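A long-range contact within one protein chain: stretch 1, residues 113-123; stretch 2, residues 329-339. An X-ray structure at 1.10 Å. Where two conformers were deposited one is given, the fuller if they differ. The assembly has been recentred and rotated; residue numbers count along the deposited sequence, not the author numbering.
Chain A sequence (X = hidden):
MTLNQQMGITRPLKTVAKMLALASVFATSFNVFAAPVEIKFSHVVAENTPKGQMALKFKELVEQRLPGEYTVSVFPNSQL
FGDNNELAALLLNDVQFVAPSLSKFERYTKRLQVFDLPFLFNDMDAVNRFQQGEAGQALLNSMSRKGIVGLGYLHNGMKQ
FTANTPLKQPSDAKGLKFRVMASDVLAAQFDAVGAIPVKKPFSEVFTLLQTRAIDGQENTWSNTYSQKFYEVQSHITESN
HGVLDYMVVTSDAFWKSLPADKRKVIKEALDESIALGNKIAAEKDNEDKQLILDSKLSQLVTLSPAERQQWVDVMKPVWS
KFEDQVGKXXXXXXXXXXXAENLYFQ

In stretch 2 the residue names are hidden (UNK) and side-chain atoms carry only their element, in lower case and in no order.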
# COMPACT_ATOMS: atom_id res chain seq x y z
N GLN A 113 3.28 11.59 -1.59
CA GLN A 113 4.50 11.26 -0.85
C GLN A 113 4.33 11.40 0.65
O GLN A 113 5.03 10.74 1.42
CB GLN A 113 5.66 12.14 -1.33
CG GLN A 113 6.16 11.76 -2.70
CD GLN A 113 7.39 12.52 -3.12
OE1 GLN A 113 8.33 11.93 -3.66
NE2 GLN A 113 7.41 13.83 -2.91
N VAL A 114 3.41 12.26 1.08
CA VAL A 114 3.14 12.43 2.50
C VAL A 114 2.87 11.08 3.19
O VAL A 114 3.31 10.86 4.31
CB VAL A 114 2.00 13.43 2.75
CG1 VAL A 114 0.67 12.95 2.17
CG2 VAL A 114 1.87 13.73 4.25
N PHE A 115 2.17 10.19 2.50
CA PHE A 115 1.80 8.91 3.09
C PHE A 115 2.99 8.01 3.41
O PHE A 115 2.86 7.10 4.22
CB PHE A 115 0.81 8.18 2.19
CG PHE A 115 -0.60 8.71 2.27
CD1 PHE A 115 -1.39 8.44 3.39
CD2 PHE A 115 -1.15 9.43 1.22
CE1 PHE A 115 -2.68 8.90 3.45
CE2 PHE A 115 -2.45 9.89 1.28
CZ PHE A 115 -3.22 9.62 2.40
N ASP A 116 4.12 8.22 2.74
CA ASP A 116 5.31 7.39 2.92
C ASP A 116 6.20 7.85 4.07
O ASP A 116 7.15 7.16 4.41
CB ASP A 116 6.15 7.41 1.65
CG ASP A 116 5.60 6.52 0.55
OD1 ASP A 116 4.71 5.70 0.85
OD2 ASP A 116 6.08 6.64 -0.60
N LEU A 117 5.94 9.02 4.64
CA LEU A 117 6.87 9.56 5.65
C LEU A 117 6.95 8.64 6.87
O LEU A 117 5.93 8.23 7.43
CB LEU A 117 6.48 10.98 6.05
CG LEU A 117 6.63 12.03 4.95
CD1 LEU A 117 6.13 13.37 5.42
CD2 LEU A 117 8.07 12.15 4.46
N PRO A 118 8.17 8.30 7.31
CA PRO A 118 8.29 7.32 8.39
C PRO A 118 7.81 7.86 9.73
O PRO A 118 8.16 8.97 10.13
CB PRO A 118 9.79 7.02 8.40
CG PRO A 118 10.44 8.21 7.71
CD PRO A 118 9.47 8.62 6.68
N PHE A 119 7.01 7.05 10.41
CA PHE A 119 6.45 7.36 11.72
C PHE A 119 5.54 8.60 11.72
O PHE A 119 5.27 9.18 12.77
CB PHE A 119 7.55 7.49 12.78
CG PHE A 119 8.34 6.22 13.01
CD1 PHE A 119 7.80 5.19 13.75
CD2 PHE A 119 9.60 6.07 12.47
CE1 PHE A 119 8.53 4.02 13.94
CE2 PHE A 119 10.32 4.91 12.67
CZ PHE A 119 9.78 3.89 13.41
N LEU A 120 5.00 8.97 10.57
CA LEU A 120 4.05 10.08 10.51
C LEU A 120 2.75 9.75 11.25
O LEU A 120 2.25 10.56 12.04
CB LEU A 120 3.77 10.45 9.06
CG LEU A 120 2.78 11.61 8.85
CD1 LEU A 120 3.23 12.89 9.56
CD2 LEU A 120 2.62 11.83 7.35
N PHE A 121 2.20 8.57 10.96
CA PHE A 121 0.96 8.13 11.58
C PHE A 121 1.23 7.10 12.65
O PHE A 121 1.99 6.15 12.45
CB PHE A 121 0.05 7.51 10.52
CG PHE A 121 -0.28 8.44 9.40
CD1 PHE A 121 -1.16 9.49 9.58
CD2 PHE A 121 0.29 8.27 8.15
CE1 PHE A 121 -1.47 10.36 8.53
CE2 PHE A 121 -0.03 9.14 7.11
CZ PHE A 121 -0.90 10.18 7.32
N ASN A 122 0.62 7.27 13.82
CA ASN A 122 0.83 6.34 14.92
C ASN A 122 0.25 4.97 14.60
O ASN A 122 0.83 3.92 14.95
CB ASN A 122 0.16 6.84 16.20
CG ASN A 122 0.83 8.06 16.79
OD1 ASN A 122 1.95 8.40 16.43
ND2 ASN A 122 0.14 8.72 17.72
N ASP A 123 -0.90 4.98 13.94
CA ASP A 123 -1.66 3.76 13.73
C ASP A 123 -2.70 4.00 12.64
O ASP A 123 -2.80 5.11 12.09
CB ASP A 123 -2.32 3.29 15.04
CG ASP A 123 -3.18 4.35 15.68
OD1 ASP A 123 -3.79 5.16 14.95
OD2 ASP A 123 -3.23 4.38 16.93
N UNK A 329 2.02 22.37 5.47
CA UNK A 329 0.64 22.37 5.93
C UNK A 329 0.05 20.96 5.93
O UNK A 329 -0.70 20.58 6.83
c UNK A 329 0.17 24.77 5.14
o UNK A 329 0.95 25.14 6.03
c UNK A 329 -0.24 23.30 5.06
o UNK A 329 -0.31 25.56 4.29
N UNK A 330 0.38 20.18 4.90
CA UNK A 330 -0.16 18.82 4.78
C UNK A 330 0.47 17.91 5.84
O UNK A 330 -0.23 17.10 6.45
c UNK A 330 -0.58 16.86 3.26
c UNK A 330 -0.61 19.18 2.34
c UNK A 330 0.03 18.25 3.36
N UNK A 331 1.77 18.05 6.06
CA UNK A 331 2.44 17.29 7.12
C UNK A 331 1.78 17.62 8.46
O UNK A 331 1.50 16.72 9.25
c UNK A 331 3.96 17.56 7.16
c UNK A 331 4.62 16.95 5.93
c UNK A 331 6.06 17.34 5.75
c UNK A 331 4.58 17.01 8.44
N UNK A 332 1.51 18.90 8.70
CA UNK A 332 0.90 19.31 9.96
C UNK A 332 -0.51 18.76 10.14
O UNK A 332 -0.91 18.40 11.24
o UNK A 332 1.39 23.53 10.21
c UNK A 332 2.30 21.34 10.42
c UNK A 332 2.37 22.84 10.56
c UNK A 332 0.92 20.83 10.09
o UNK A 332 3.42 23.34 11.02
N UNK A 333 -1.26 18.68 9.05
CA UNK A 333 -2.58 18.07 9.10
C UNK A 333 -2.49 16.58 9.45
O UNK A 333 -3.30 16.07 10.22
c UNK A 333 -3.34 18.27 7.79
N UNK A 334 -1.49 15.90 8.89
CA UNK A 334 -1.30 14.49 9.20
C UNK A 334 -0.88 14.31 10.65
O UNK A 334 -1.38 13.42 11.35
c UNK A 334 -0.26 13.88 8.26
N UNK A 335 0.07 15.12 11.12
CA UNK A 335 0.54 15.02 12.49
C UNK A 335 -0.65 15.19 13.44
O UNK A 335 -0.80 14.44 14.41
c UNK A 335 1.93 16.15 14.30
c UNK A 335 2.92 15.73 12.05
c UNK A 335 1.64 16.07 12.81
N UNK A 336 -1.49 16.18 13.16
CA UNK A 336 -2.62 16.48 14.02
C UNK A 336 -3.66 15.37 14.02
O UNK A 336 -4.41 15.22 14.99
c UNK A 336 -3.25 17.81 13.62
N UNK A 337 -3.71 14.57 12.95
CA UNK A 337 -4.62 13.43 12.90
C UNK A 337 -4.32 12.36 13.96
O UNK A 337 -5.17 11.53 14.27
c UNK A 337 -4.62 12.82 11.49
N UNK A 338 -3.10 12.36 14.51
CA UNK A 338 -2.75 11.44 15.59
C UNK A 338 -3.39 11.82 16.91
O UNK A 338 -3.47 11.01 17.83
n UNK A 338 0.30 11.50 13.95
o UNK A 338 -0.77 9.58 14.40
c UNK A 338 -0.53 10.76 14.67
c UNK A 338 -1.24 11.42 15.80
N UNK A 339 -3.86 13.05 17.02
CA UNK A 339 -4.30 13.56 18.31
C UNK A 339 -5.70 14.14 18.23
O UNK A 339 -6.01 15.12 18.90
c UNK A 339 -1.61 16.79 19.27
c UNK A 339 -3.32 14.61 18.80
c UNK A 339 -2.18 14.90 17.84
n UNK A 339 -2.00 18.18 19.38
c UNK A 339 -1.87 16.34 17.86
O HOH W 1 -2.67 8.43 18.02

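Position 329 carries two carbons, the second bearing two oxygens, and sits on the helix out of reach of stretch 1: D329, an acid left to solvent.

Position 330 has three carbons, the first carrying the other two; it points toward stretch 1, and one arm packs on V114. Beta branching with equal arms makes it V330, whose CG1 lies 4.1 Å from V114 CG2.

Position 331 holds four carbons, forked at the first, with one arm two carbons long, and reaches L117 and L120. That is I331. Its CG1 lies 3.9 Å from L117 CD1, while its CG2 is 4.5 Å from L120 CD1, so its two arms reach two leucines of the loop.

Position 332 runs three carbons to a pair of oxygens and points away: E332.

Position 333, a single carbon out of reach, is A333.

Position 334 also has one carbon, but this one is directed at stretch 1 and meets both L120 and F121. It is A334. Its CB is 3.7 Å from L120 CD2 and 3.7 Å from F121 CE1, approaching the ring obliquely; one methyl touches both residues at once.

Position 335 is again one carbon carrying two. Its CA-to-CB bond points away, yet one methyl still touches L120: V335, with CG2 3.8 Å from L120 CD1.

Position 336 is a single carbon out of reach, A336.

Position 337 is another single carbon; it points toward stretch 1, but its CB stays 5.0 Å from F121 CE1. This is A337.

Position 338 has two carbons, the second carrying one oxygen and one nitrogen, with both polar atoms at the loop backbone. The amide identifies N338. Its ND2 donates to L120 O at 2.9 Å, and its OD1 accepts from N122 N at 2.8 Å. ND2 also donates to V335 O at 3.2 Å, tying the amide back to its own helix.

Position 339 is four carbons in a row ending in nitrogen, K339, whose end leads away.

The rule is a helix with one apolar stripe and a polar clasp. V330, I331 and A334 pack against V114, L117, L120 and F121, with V335 adding a methyl at the margin. L120 closes the type II turn that starts at L117 and brings its methyls to the helix. The clasp needs no partner side chain: one carboxamide reads a backbone acceptor and a backbone donor two residues apart. A water reinforces that end, accepting from N122 ND2 at 2.8 Å and donating to N338 O at 2.7 Å.

Stretch 2 (329-339) DVIEAAVAANK
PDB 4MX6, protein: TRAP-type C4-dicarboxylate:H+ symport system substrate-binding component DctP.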